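Local coordinates for type IV pilus biogenesis protein PilB (Streptococcus sanguinis, PDB 7B7P) that is a minor pilin of type IV pili that has a direct role in adhesion, probably through a von Willebrand factor A-like module with a metal-binding site, at residues 23-35 with 128-140. Residues are numbered along the deposited sequence; the frame is centred on the assembly and turned at random.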
ATOM      1  N   VAL A  23      20.180  -1.871 -26.508  1.00 75.91           N
ATOM      2  CA  VAL A  23      19.348  -1.555 -25.347  1.00 74.17           C
ATOM      3  C   VAL A  23      18.119  -2.454 -25.301  1.00 76.99           C
ATOM      4  O   VAL A  23      17.872  -3.135 -24.299  1.00 79.85           O
ATOM      5  CB  VAL A  23      18.959  -0.070 -25.355  1.00 74.86           C
ATOM      6  CG1 VAL A  23      17.918   0.201 -24.291  1.00 72.63           C
ATOM      7  CG2 VAL A  23      20.193   0.791 -25.145  1.00 73.23           C
ATOM      8  N   ASP A  24      17.347  -2.502 -26.396  1.00 74.81           N
ATOM      9  CA  ASP A  24      16.150  -3.345 -26.397  1.00 77.23           C
ATOM     10  C   ASP A  24      16.487  -4.806 -26.115  1.00 79.22           C
ATOM     11  O   ASP A  24      15.691  -5.523 -25.494  1.00 77.01           O
ATOM     12  CB  ASP A  24      15.399  -3.223 -27.727  1.00 74.63           C
ATOM     13  CG  ASP A  24      13.996  -3.849 -27.673  1.00 78.47           C
ATOM     14  OD1 ASP A  24      13.279  -3.611 -26.681  1.00 80.19           O
ATOM     15  OD2 ASP A  24      13.599  -4.580 -28.611  1.00 84.31           O
ATOM     16  N   ARG A  25      17.662  -5.262 -26.548  1.00 79.88           N
ATOM     17  CA  ARG A  25      18.049  -6.652 -26.332  1.00 84.83           C
ATOM     18  C   ARG A  25      18.277  -6.922 -24.851  1.00 83.82           C
ATOM     19  O   ARG A  25      17.722  -7.872 -24.285  1.00 79.98           O
ATOM     20  CB  ARG A  25      19.314  -6.966 -27.137  1.00 85.92           C
ATOM     21  CG  ARG A  25      19.446  -8.390 -27.642  1.00 93.46           C
ATOM     22  CD  ARG A  25      20.222  -8.408 -28.962  1.00 97.91           C
ATOM     23  NE  ARG A  25      19.450  -9.025 -30.040  1.00108.47           N
ATOM     24  CZ  ARG A  25      19.432  -8.596 -31.302  1.00112.86           C
ATOM     25  NH1 ARG A  25      20.146  -7.532 -31.662  1.00103.44           N
ATOM     26  NH2 ARG A  25      18.686  -9.231 -32.204  1.00109.40           N
ATOM     27  N   THR A  26      19.094  -6.091 -24.207  1.00 83.19           N
ATOM     28  CA  THR A  26      19.355  -6.302 -22.793  1.00 86.04           C
ATOM     29  C   THR A  26      18.113  -5.995 -21.951  1.00 86.75           C
ATOM     30  O   THR A  26      17.849  -6.697 -20.967  1.00 90.16           O
ATOM     31  CB  THR A  26      20.590  -5.487 -22.383  1.00 86.50           C
ATOM     32  OG1 THR A  26      20.720  -5.455 -20.955  1.00 96.31           O
ATOM     33  CG2 THR A  26      20.527  -4.094 -22.913  1.00 85.06           C
ATOM     34  N   VAL A  27      17.298  -5.019 -22.367  1.00 83.39           N
ATOM     35  CA  VAL A  27      16.042  -4.728 -21.674  1.00 80.54           C
ATOM     36  C   VAL A  27      15.064  -5.895 -21.779  1.00 83.48           C
ATOM     37  O   VAL A  27      14.276  -6.143 -20.853  1.00 77.09           O
ATOM     38  CB  VAL A  27      15.427  -3.429 -22.234  1.00 80.59           C
ATOM     39  CG1 VAL A  27      13.915  -3.419 -22.093  1.00 76.72           C
ATOM     40  CG2 VAL A  27      16.045  -2.218 -21.566  1.00 81.44           C
ATOM     41  N   GLY A  28      15.094  -6.628 -22.899  1.00 84.84           N
ATOM     42  CA  GLY A  28      14.189  -7.752 -23.108  1.00 79.81           C
ATOM     43  C   GLY A  28      14.424  -8.929 -22.178  1.00 85.17           C
ATOM     44  O   GLY A  28      13.556  -9.806 -22.070  1.00 85.04           O
ATOM     45  N   LYS A  29      15.566  -8.964 -21.492  1.00 83.31           N
ATOM     46  CA  LYS A  29      15.882 -10.043 -20.568  1.00 89.39           C
ATOM     47  C   LYS A  29      15.689  -9.654 -19.099  1.00 89.89           C
ATOM     48  O   LYS A  29      16.017 -10.446 -18.210  1.00 92.81           O
ATOM     49  CB  LYS A  29      17.319 -10.524 -20.810  1.00 94.38           C
ATOM     50  CG  LYS A  29      17.584 -11.029 -22.237  1.00 91.66           C
ATOM     51  CD  LYS A  29      19.026 -11.517 -22.383  1.00101.63           C
ATOM     52  CE  LYS A  29      19.595 -11.219 -23.773  1.00 95.71           C
ATOM     53  NZ  LYS A  29      20.944 -10.550 -23.664  1.00 98.44           N
ATOM     54  N   ALA A  30      15.152  -8.471 -18.817  1.00 91.83           N
ATOM     55  CA  ALA A  30      15.041  -8.007 -17.439  1.00 89.40           C
ATOM     56  C   ALA A  30      13.756  -8.509 -16.796  1.00 86.68           C
ATOM     57  O   ALA A  30      12.689  -8.515 -17.417  1.00 87.90           O
ATOM     58  CB  ALA A  30      15.095  -6.485 -17.374  1.00 83.42           C
ATOM     59  N   THR A  31      13.867  -8.945 -15.548  1.00 88.84           N
ATOM     60  CA  THR A  31      12.691  -9.389 -14.820  1.00 87.20           C
ATOM     61  C   THR A  31      12.075  -8.284 -13.963  1.00 79.82           C
ATOM     62  O   THR A  31      10.990  -8.485 -13.416  1.00 81.84           O
ATOM     63  CB  THR A  31      13.034 -10.619 -13.969  1.00 87.72           C
ATOM     64  OG1 THR A  31      14.310 -10.434 -13.343  1.00 92.06           O
ATOM     65  CG2 THR A  31      13.087 -11.869 -14.853  1.00 91.79           C
ATOM     66  N   SER A  32      12.722  -7.123 -13.860  1.00 77.60           N
ATOM     67  CA  SER A  32      12.094  -5.930 -13.301  1.00 83.18           C
ATOM     68  C   SER A  32      12.805  -4.704 -13.859  1.00 76.80           C
ATOM     69  O   SER A  32      14.023  -4.716 -14.047  1.00 80.84           O
ATOM     70  CB  SER A  32      12.132  -5.916 -11.766  1.00 80.28           C
ATOM     71  OG  SER A  32      13.461  -5.836 -11.292  1.00 84.16           O
ATOM     72  N   ILE A  33      12.039  -3.657 -14.134  1.00 75.47           N
ATOM     73  CA  ILE A  33      12.531  -2.458 -14.801  1.00 77.63           C
ATOM     74  C   ILE A  33      12.093  -1.253 -13.996  1.00 74.78           C
ATOM     75  O   ILE A  33      10.922  -1.153 -13.614  1.00 78.77           O
ATOM     76  CB  ILE A  33      11.988  -2.313 -16.242  1.00 77.38           C
ATOM     77  CG1 ILE A  33      12.352  -3.510 -17.104  1.00 77.38           C
ATOM     78  CG2 ILE A  33      12.498  -1.011 -16.870  1.00 71.03           C
ATOM     79  CD1 ILE A  33      13.730  -3.412 -17.648  1.00 82.28           C
ATOM     80  N   PHE A  34      13.015  -0.317 -13.790  1.00 72.00           N
ATOM     81  CA  PHE A  34      12.707   0.991 -13.229  1.00 74.06           C
ATOM     82  C   PHE A  34      13.188   2.045 -14.211  1.00 74.85           C
ATOM     83  O   PHE A  34      14.364   2.051 -14.582  1.00 75.51           O
ATOM     84  CB  PHE A  34      13.380   1.188 -11.860  1.00 79.93           C
ATOM     85  CG  PHE A  34      12.751   0.381 -10.755  1.00 78.73           C
ATOM     86  CD1 PHE A  34      13.080  -0.954 -10.585  1.00 79.24           C
ATOM     87  CD2 PHE A  34      11.825   0.955  -9.893  1.00 81.64           C
ATOM     88  CE1 PHE A  34      12.493  -1.709  -9.578  1.00 84.00           C
ATOM     89  CE2 PHE A  34      11.237   0.209  -8.878  1.00 79.98           C
ATOM     90  CZ  PHE A  34      11.572  -1.121  -8.723  1.00 83.02           C
ATOM     91  N   ILE A  35      12.290   2.932 -14.630  1.00 77.17           N
ATOM     92  CA  ILE A  35      12.698   4.121 -15.372  1.00 75.55           C
ATOM     93  C   ILE A  35      13.105   5.199 -14.372  1.00 79.60           C
ATOM     94  O   ILE A  35      12.377   5.481 -13.411  1.00 76.90           O
ATOM     95  CB  ILE A  35      11.572   4.610 -16.294  1.00 73.50           C
ATOM     96  CG1 ILE A  35      11.194   3.528 -17.303  1.00 78.36           C
ATOM     97  CG2 ILE A  35      12.011   5.841 -17.055  1.00 74.00           C
ATOM     98  CD1 ILE A  35      10.482   4.085 -18.516  1.00 77.15           C
ATOM     99  N   ILE A 128       8.710   1.913 -30.500  1.00 68.40           N
ATOM    100  CA  ILE A 128       7.958   1.102 -29.554  1.00 68.22           C
ATOM    101  C   ILE A 128       8.530  -0.308 -29.547  1.00 67.24           C
ATOM    102  O   ILE A 128       8.686  -0.930 -30.604  1.00 71.99           O
ATOM    103  CB  ILE A 128       6.468   1.075 -29.926  1.00 70.52           C
ATOM    104  CG1 ILE A 128       5.806   2.404 -29.585  1.00 71.87           C
ATOM    105  CG2 ILE A 128       5.754  -0.100 -29.231  1.00 68.91           C
ATOM    106  CD1 ILE A 128       5.803   2.729 -28.115  1.00 73.26           C
ATOM    107  N   SER A 129       8.838  -0.817 -28.360  1.00 68.42           N
ATOM    108  CA  SER A 129       9.153  -2.225 -28.169  1.00 70.35           C
ATOM    109  C   SER A 129       8.244  -2.791 -27.073  1.00 72.86           C
ATOM    110  O   SER A 129       7.425  -2.088 -26.475  1.00 75.56           O
ATOM    111  CB  SER A 129      10.637  -2.422 -27.829  1.00 70.97           C
ATOM    112  OG  SER A 129      10.938  -3.801 -27.656  1.00 77.10           O
ATOM    113  N   ALA A 130       8.370  -4.079 -26.814  1.00 73.35           N
ATOM    114  CA  ALA A 130       7.575  -4.726 -25.788  1.00 71.18           C
ATOM    115  C   ALA A 130       8.514  -5.379 -24.792  1.00 72.79           C
ATOM    116  O   ALA A 130       9.591  -5.846 -25.161  1.00 75.12           O
ATOM    117  CB  ALA A 130       6.619  -5.768 -26.395  1.00 71.42           C
ATOM    118  N   LEU A 131       8.100  -5.403 -23.528  1.00 76.86           N
ATOM    119  CA  LEU A 131       8.873  -6.015 -22.453  1.00 74.83           C
ATOM    120  C   LEU A 131       8.347  -7.405 -22.138  1.00 75.08           C
ATOM    121  O   LEU A 131       7.220  -7.760 -22.488  1.00 81.13           O
ATOM    122  CB  LEU A 131       8.831  -5.155 -21.188  1.00 76.01           C
ATOM    123  CG  LEU A 131       9.025  -3.661 -21.420  1.00 71.08           C
ATOM    124  CD1 LEU A 131       8.476  -2.887 -20.263  1.00 70.63           C
ATOM    125  CD2 LEU A 131      10.494  -3.368 -21.633  1.00 70.23           C
ATOM    126  N   ASN A 132       9.175  -8.191 -21.456  1.00 78.46           N
ATOM    127  CA  ASN A 132       8.789  -9.541 -21.055  1.00 85.60           C
ATOM    128  C   ASN A 132       8.433  -9.663 -19.575  1.00 84.68           C
ATOM    129  O   ASN A 132       8.082 -10.761 -19.130  1.00 91.03           O
ATOM    130  CB  ASN A 132       9.904 -10.533 -21.404  1.00 87.30           C
ATOM    131  CG  ASN A 132      10.182 -10.584 -22.889  1.00 88.57           C
ATOM    132  OD1 ASN A 132       9.301 -10.925 -23.685  1.00 85.93           O
ATOM    133  ND2 ASN A 132      11.403 -10.210 -23.277  1.00 86.79           N
ATOM    134  N   THR A 133       8.502  -8.573 -18.810  1.00 81.51           N
ATOM    135  CA  THR A 133       8.066  -8.538 -17.422  1.00 84.07           C
ATOM    136  C   THR A 133       6.919  -7.548 -17.280  1.00 87.41           C
ATOM    137  O   THR A 133       6.837  -6.565 -18.025  1.00 84.77           O
ATOM    138  CB  THR A 133       9.213  -8.138 -16.460  1.00 81.94           C
ATOM    139  OG1 THR A 133       8.672  -7.791 -15.182  1.00 84.32           O
ATOM    140  CG2 THR A 133       9.987  -6.937 -16.983  1.00 81.91           C
ATOM    141  N   LYS A 134       6.030  -7.823 -16.322  1.00 87.03           N
ATOM    142  CA  LYS A 134       4.983  -6.894 -15.908  1.00 86.03           C
ATOM    143  C   LYS A 134       5.390  -6.036 -14.715  1.00 85.21           C
ATOM    144  O   LYS A 134       4.589  -5.216 -14.255  1.00 85.29           O
ATOM    145  CB  LYS A 134       3.692  -7.654 -15.575  1.00 90.71           C
ATOM    146  CG  LYS A 134       3.105  -8.427 -16.750  1.00 94.43           C
ATOM    147  CD  LYS A 134       3.293  -9.929 -16.572  1.00104.43           C
ATOM    148  CE  LYS A 134       3.417 -10.650 -17.914  1.00103.06           C
ATOM    149  NZ  LYS A 134       4.473 -11.704 -17.840  1.00105.90           N
ATOM    150  N   GLN A 135       6.607  -6.202 -14.204  1.00 81.35           N
ATOM    151  CA  GLN A 135       7.112  -5.376 -13.115  1.00 79.15           C
ATOM    152  C   GLN A 135       8.007  -4.292 -13.700  1.00 80.76           C
ATOM    153  O   GLN A 135       9.234  -4.356 -13.634  1.00 79.23           O
ATOM    154  CB  GLN A 135       7.845  -6.225 -12.089  1.00 80.52           C
ATOM    155  CG  GLN A 135       6.962  -7.240 -11.440  1.00 86.29           C
ATOM    156  CD  GLN A 135       7.675  -8.540 -11.184  1.00 95.33           C
ATOM    157  OE1 GLN A 135       8.911  -8.600 -11.155  1.00 94.78           O
ATOM    158  NE2 GLN A 135       6.899  -9.601 -10.991  1.00 99.70           N
ATOM    159  N   VAL A 136       7.350  -3.290 -14.280  1.00 83.29           N
ATOM    160  CA  VAL A 136       7.980  -2.096 -14.822  1.00 78.78           C
ATOM    161  C   VAL A 136       7.454  -0.909 -14.028  1.00 78.02           C
ATOM    162  O   VAL A 136       6.241  -0.750 -13.878  1.00 77.79           O
ATOM    163  CB  VAL A 136       7.692  -1.941 -16.328  1.00 81.40           C
ATOM    164  CG1 VAL A 136       6.196  -1.759 -16.571  1.00 84.04           C
ATOM    165  CG2 VAL A 136       8.483  -0.788 -16.919  1.00 76.05           C
ATOM    166  N   PHE A 137       8.367  -0.101 -13.498  1.00 74.82           N
ATOM    167  CA  PHE A 137       8.031   0.962 -12.566  1.00 76.30           C
ATOM    168  C   PHE A 137       8.729   2.230 -13.001  1.00 75.93           C
ATOM    169  O   PHE A 137       9.764   2.188 -13.671  1.00 75.52           O
ATOM    170  CB  PHE A 137       8.454   0.616 -11.135  1.00 76.14           C
ATOM    171  CG  PHE A 137       8.076  -0.769 -10.722  1.00 74.01           C
ATOM    172  CD1 PHE A 137       6.815  -1.038 -10.226  1.00 80.89           C
ATOM    173  CD2 PHE A 137       8.974  -1.814 -10.850  1.00 77.47           C
ATOM    174  CE1 PHE A 137       6.458  -2.327  -9.848  1.00 79.77           C
ATOM    175  CE2 PHE A 137       8.624  -3.102 -10.474  1.00 76.09           C
ATOM    176  CZ  PHE A 137       7.367  -3.356  -9.977  1.00 74.78           C
ATOM    177  N   SER A 138       8.150   3.357 -12.619  1.00 76.20           N
ATOM    178  CA  SER A 138       8.721   4.650 -12.938  1.00 77.97           C
ATOM    179  C   SER A 138       9.101   5.365 -11.653  1.00 84.24           C
ATOM    180  O   SER A 138       8.308   5.423 -10.704  1.00 85.24           O
ATOM    181  CB  SER A 138       7.755   5.503 -13.744  1.00 80.22           C
ATOM    182  OG  SER A 138       8.214   6.836 -13.762  1.00 78.82           O
ATOM    183  N   LYS A 139      10.324   5.891 -11.627  1.00 85.15           N
ATOM    184  CA  LYS A 139      10.812   6.749 -10.559  1.00 80.65           C
ATOM    185  C   LYS A 139      11.124   8.135 -11.099  1.00 83.54           C
ATOM    186  O   LYS A 139      12.068   8.786 -10.657  1.00 91.78           O
ATOM    187  CB  LYS A 139      12.038   6.134  -9.892  1.00 77.79           C
ATOM    188  CG  LYS A 139      11.688   4.957  -9.020  1.00 78.21           C
ATOM    189  CD  LYS A 139      12.818   4.571  -8.079  1.00 85.82           C
ATOM    190  CE  LYS A 139      12.269   3.836  -6.867  1.00 86.46           C
ATOM    191  NZ  LYS A 139      13.333   3.204  -6.056  1.00 95.72           N
ATOM    192  N   VAL A 140      10.349   8.579 -12.084  1.00 84.81           N
ATOM    193  CA  VAL A 140      10.528   9.889 -12.697  1.00 91.88           C
ATOM    194  C   VAL A 140       9.567  10.842 -11.995  1.00 95.93           C
ATOM    195  O   VAL A 140       8.357  10.824 -12.235  1.00 92.69           O
ATOM    196  CB  VAL A 140      10.299   9.848 -14.210  1.00 95.28           C
ATOM    197  CG1 VAL A 140      10.753  11.160 -14.850  1.00 97.05           C
ATOM    198  CG2 VAL A 140      11.048   8.675 -14.819  1.00 84.83           C
TER
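A parallel pairing of edge strand 136-139 with strand 32-35 dominates this contact in the pilin module, with I33 facing V136, F34 facing F137 and I35 facing S138. The assignment rests on alternating backbone bonds: I33 N donates to Q135 O, F137 N to I33 O, I35 N to F137 O and K139 N to I35 O, the last at 2.8 Å. The segment axes diverge by 22°.

On one face of the sheet the F34 and F137 rings make an offset stack, centroids 4.8 Å apart and planes at 30°. F137 CD2 lies over the F34 face, offset toward its rim, 3.4 Å from F34 CZ. W52 meets F34 edge-to-face, and W421, from the C-terminal helix, packs on F137. The other face carries I33 CB against V136 CG2, and I35 CG2 there meets V140 CG2 of the residues following the strand.

Before the strands, T133 serves two backbones. T133 OG1, anti to the backbone N (chi1 165°), donates to T31 O at 3.0 Å from above the carbonyl plane, and accepts from Q135 N in an ST turn, which fixes its rotation. Near the C-terminal part of helix 9-27, N132 ND2 donates to G28 O in the carbonyl plane and on a lone pair; the 2.5 Å modelled between N132 ND2 and G28 O is unusually short and its exact length doubtful. L131 CD2 presses tightly on V27 CG1. One helical turn back, S129 OG donates to D24 OD1 on the syn side of the carboxylate; Y109 OH also bonds this oxygen, giving it two hydroxyl partners.

Helix 9-27 thus lies against strand 124-130 of the three-stranded antiparallel sheet, while both segments run on into a second, mixed sheet, where they pair in parallel: an N-terminal helix packed on antiparallel strands, as in the type IV pilin fold.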